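Local coordinates for protein UDP-N-acetylmuramate-alanine ligase MurC (Thermotoga maritima, PDB 1J6U) that catalyses the ATP-dependent joining of L-alanine to UDP-N-acetylmuramate, a ligase step of peptidoglycan synthesis that builds the bacterial cell wall, at residues 415-420 / 424-429. Numbering follows the deposited sequence.
Sequences YFVEKL and EKVISV
Val417 and Val426 meet tip to tip. Val417 lies where the chain runs on from Phe416, at an edge strand of the six-stranded mixed sheet in the glutamate ligase domain. Val426 belongs to the short helical turn around 423-426. From CB, the side chain of Val417 points toward this turn and forks. CG1, anti to the backbone N (chi1 175°), stands a little farther off, 4.3 Å from Val426 CG2. CG2 makes the closer approach. It is 4.0 Å from Val426 CG2 and 4.1 Å from Val426 CG1, so it faces both methyls of its partner. The CA atoms of Val417 and Val426 are 8.2 Å apart, a span that the side chains bridge. The backbone of Val417 bonds to Val384, on the neighbouring strand.

At the other end, Glu424 bends at chi2 (94°). This brings its OE2 to 3.6 Å from Leu420 O. Two oxygens meet here, and no hydrogen bond joins them. OE2 is instead held by a salt bridge to Arg449 of helix 443-457. Arg453 bonds the carbonyl oxygens of Glu424 and Ile427, so the same helix grips the backbone of 424-429 as well.

The contact joins the sheet edge to the short connection leading into central strand 433-438. It buries just 135 Å² and has no hydrogen bond between the segments. What the two segments share is the methyl packing of one valine pair. The carboxylate of Glu424 gains no bond from Leu420 O, and its hold comes from Arg449.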
ATOM      1  N   TYR A 415       5.747   4.056 -27.169  1.00 40.83           N
ATOM      2  CA  TYR A 415       4.896   5.108 -27.640  1.00 37.98           C
ATOM      3  C   TYR A 415       4.700   6.081 -26.505  1.00 48.73           C
ATOM      4  O   TYR A 415       4.827   5.720 -25.329  1.00 47.36           O
ATOM      5  CB  TYR A 415       3.511   4.579 -28.032  1.00 45.89           C
ATOM      6  CG  TYR A 415       3.578   3.511 -29.050  1.00 49.28           C
ATOM      7  CD1 TYR A 415       3.705   2.186 -28.667  1.00 54.16           C
ATOM      8  CD2 TYR A 415       3.652   3.823 -30.403  1.00 46.23           C
ATOM      9  CE1 TYR A 415       3.920   1.191 -29.609  1.00 51.76           C
ATOM     10  CE2 TYR A 415       3.873   2.842 -31.348  1.00 56.27           C
ATOM     11  CZ  TYR A 415       4.012   1.522 -30.942  1.00 45.50           C
ATOM     12  OH  TYR A 415       4.307   0.542 -31.852  1.00 51.56           O
ATOM     13  N   PHE A 416       4.393   7.319 -26.876  1.00 46.07           N
ATOM     14  CA  PHE A 416       4.103   8.338 -25.920  1.00 43.80           C
ATOM     15  C   PHE A 416       2.700   8.811 -26.227  1.00 40.57           C
ATOM     16  O   PHE A 416       2.373   9.060 -27.358  1.00 47.53           O
ATOM     17  CB  PHE A 416       5.063   9.517 -26.043  1.00 48.67           C
ATOM     18  CG  PHE A 416       4.729  10.615 -25.096  1.00 45.44           C
ATOM     19  CD1 PHE A 416       5.046  10.497 -23.737  1.00 47.09           C
ATOM     20  CD2 PHE A 416       3.934  11.679 -25.512  1.00 43.13           C
ATOM     21  CE1 PHE A 416       4.557  11.422 -22.801  1.00 47.38           C
ATOM     22  CE2 PHE A 416       3.440  12.609 -24.589  1.00 55.14           C
ATOM     23  CZ  PHE A 416       3.745  12.481 -23.229  1.00 51.55           C
ATOM     24  N   VAL A 417       1.862   8.920 -25.221  1.00 40.50           N
ATOM     25  CA  VAL A 417       0.515   9.395 -25.420  1.00 43.05           C
ATOM     26  C   VAL A 417       0.316  10.384 -24.316  1.00 46.66           C
ATOM     27  O   VAL A 417       0.244   9.993 -23.158  1.00 56.26           O
ATOM     28  CB  VAL A 417      -0.473   8.286 -25.239  1.00 44.36           C
ATOM     29  CG1 VAL A 417      -1.884   8.837 -25.320  1.00 42.30           C
ATOM     30  CG2 VAL A 417      -0.225   7.241 -26.288  1.00 41.05           C
ATOM     31  N   GLU A 418       0.178  11.656 -24.647  1.00 47.55           N
ATOM     32  CA  GLU A 418       0.069  12.635 -23.591  1.00 57.82           C
ATOM     33  C   GLU A 418      -1.246  12.864 -22.881  1.00 47.38           C
ATOM     34  O   GLU A 418      -1.234  13.194 -21.712  1.00 56.08           O
ATOM     35  CB  GLU A 418       0.619  13.981 -24.052  1.00 66.86           C
ATOM     36  CG  GLU A 418      -0.375  14.865 -24.715  1.00 86.25           C
ATOM     37  CD  GLU A 418       0.023  16.306 -24.581  1.00 97.10           C
ATOM     38  OE1 GLU A 418       0.211  16.752 -23.423  1.00 99.48           O
ATOM     39  OE2 GLU A 418       0.150  16.981 -25.627  1.00104.40           O
ATOM     40  N   LYS A 419      -2.371  12.722 -23.558  1.00 46.86           N
ATOM     41  CA  LYS A 419      -3.644  12.935 -22.889  1.00 47.62           C
ATOM     42  C   LYS A 419      -4.156  11.646 -22.234  1.00 52.96           C
ATOM     43  O   LYS A 419      -4.370  10.646 -22.907  1.00 52.94           O
ATOM     44  CB  LYS A 419      -4.664  13.492 -23.882  1.00 58.26           C
ATOM     45  CG  LYS A 419      -4.634  15.021 -24.029  1.00 60.65           C
ATOM     46  CD  LYS A 419      -3.310  15.626 -23.587  1.00 68.35           C
ATOM     47  CE  LYS A 419      -3.503  17.096 -23.178  1.00 84.43           C
ATOM     48  NZ  LYS A 419      -2.424  17.620 -22.265  1.00 83.27           N
ATOM     49  N   LEU A 420      -4.350  11.680 -20.916  1.00 50.14           N
ATOM     50  CA  LEU A 420      -4.791  10.517 -20.162  1.00 44.79           C
ATOM     51  C   LEU A 420      -6.012   9.765 -20.715  1.00 44.23           C
ATOM     52  O   LEU A 420      -6.022   8.534 -20.731  1.00 56.98           O
ATOM     53  CB  LEU A 420      -5.033  10.925 -18.704  1.00 38.57           C
ATOM     54  CG  LEU A 420      -4.866   9.977 -17.491  1.00 51.43           C
ATOM     55  CD1 LEU A 420      -6.210   9.345 -17.110  1.00 54.49           C
ATOM     56  CD2 LEU A 420      -3.757   8.916 -17.776  1.00 50.90           C
ATOM     57  N   GLU A 424      -6.576   4.303 -22.805  1.00 44.17           N
ATOM     58  CA  GLU A 424      -7.306   3.076 -23.089  1.00 46.67           C
ATOM     59  C   GLU A 424      -7.621   2.883 -24.547  1.00 47.39           C
ATOM     60  O   GLU A 424      -7.824   1.758 -24.979  1.00 50.43           O
ATOM     61  CB  GLU A 424      -8.661   3.047 -22.400  1.00 45.48           C
ATOM     62  CG  GLU A 424      -8.757   3.850 -21.163  1.00 71.98           C
ATOM     63  CD  GLU A 424      -9.295   5.235 -21.405  1.00 72.52           C
ATOM     64  OE1 GLU A 424     -10.291   5.351 -22.185  1.00 66.16           O
ATOM     65  OE2 GLU A 424      -8.723   6.180 -20.784  1.00 72.73           O
ATOM     66  N   LYS A 425      -7.713   3.980 -25.287  1.00 43.42           N
ATOM     67  CA  LYS A 425      -8.109   3.929 -26.694  1.00 47.36           C
ATOM     68  C   LYS A 425      -7.014   3.509 -27.650  1.00 36.29           C
ATOM     69  O   LYS A 425      -7.248   2.871 -28.661  1.00 43.01           O
ATOM     70  CB  LYS A 425      -8.634   5.306 -27.141  1.00 50.51           C
ATOM     71  CG  LYS A 425      -9.453   6.065 -26.120  1.00 45.44           C
ATOM     72  CD  LYS A 425     -10.836   6.332 -26.678  1.00 55.25           C
ATOM     73  CE  LYS A 425     -11.729   7.075 -25.686  1.00 47.13           C
ATOM     74  NZ  LYS A 425     -11.183   8.432 -25.442  1.00 58.46           N
ATOM     75  N   VAL A 426      -5.819   3.911 -27.305  1.00 37.45           N
ATOM     76  CA  VAL A 426      -4.641   3.676 -28.094  1.00 38.24           C
ATOM     77  C   VAL A 426      -4.209   2.228 -28.166  1.00 42.74           C
ATOM     78  O   VAL A 426      -3.556   1.794 -29.125  1.00 45.59           O
ATOM     79  CB  VAL A 426      -3.526   4.540 -27.478  1.00 48.93           C
ATOM     80  CG1 VAL A 426      -2.198   3.904 -27.658  1.00 48.65           C
ATOM     81  CG2 VAL A 426      -3.589   5.946 -28.062  1.00 42.52           C
ATOM     82  N   ILE A 427      -4.586   1.481 -27.140  1.00 42.77           N
ATOM     83  CA  ILE A 427      -4.172   0.102 -27.010  1.00 39.33           C
ATOM     84  C   ILE A 427      -4.839  -0.920 -27.937  1.00 33.77           C
ATOM     85  O   ILE A 427      -6.060  -0.922 -28.144  1.00 35.43           O
ATOM     86  CB  ILE A 427      -4.306  -0.310 -25.522  1.00 47.39           C
ATOM     87  CG1 ILE A 427      -3.449   0.629 -24.668  1.00 36.65           C
ATOM     88  CG2 ILE A 427      -3.825  -1.705 -25.301  1.00 40.64           C
ATOM     89  CD1 ILE A 427      -3.962   0.770 -23.268  1.00 49.53           C
ATOM     90  N   SER A 428      -3.996  -1.763 -28.521  1.00 35.72           N
ATOM     91  CA  SER A 428      -4.429  -2.829 -29.411  1.00 42.23           C
ATOM     92  C   SER A 428      -4.711  -4.049 -28.526  1.00 50.56           C
ATOM     93  O   SER A 428      -3.796  -4.569 -27.888  1.00 55.71           O
ATOM     94  CB  SER A 428      -3.298  -3.160 -30.372  1.00 36.28           C
ATOM     95  OG  SER A 428      -3.654  -4.213 -31.240  1.00 53.65           O
ATOM     96  N   VAL A 429      -5.957  -4.499 -28.457  1.00 45.00           N
ATOM     97  CA  VAL A 429      -6.242  -5.664 -27.644  1.00 37.58           C
ATOM     98  C   VAL A 429      -5.871  -6.943 -28.358  1.00 37.71           C
ATOM     99  O   VAL A 429      -6.488  -7.311 -29.319  1.00 47.49           O
ATOM    100  CB  VAL A 429      -7.692  -5.749 -27.266  1.00 35.34           C
ATOM    101  CG1 VAL A 429      -7.938  -7.033 -26.472  1.00 43.48           C
ATOM    102  CG2 VAL A 429      -8.063  -4.557 -26.417  1.00 44.78           C
TER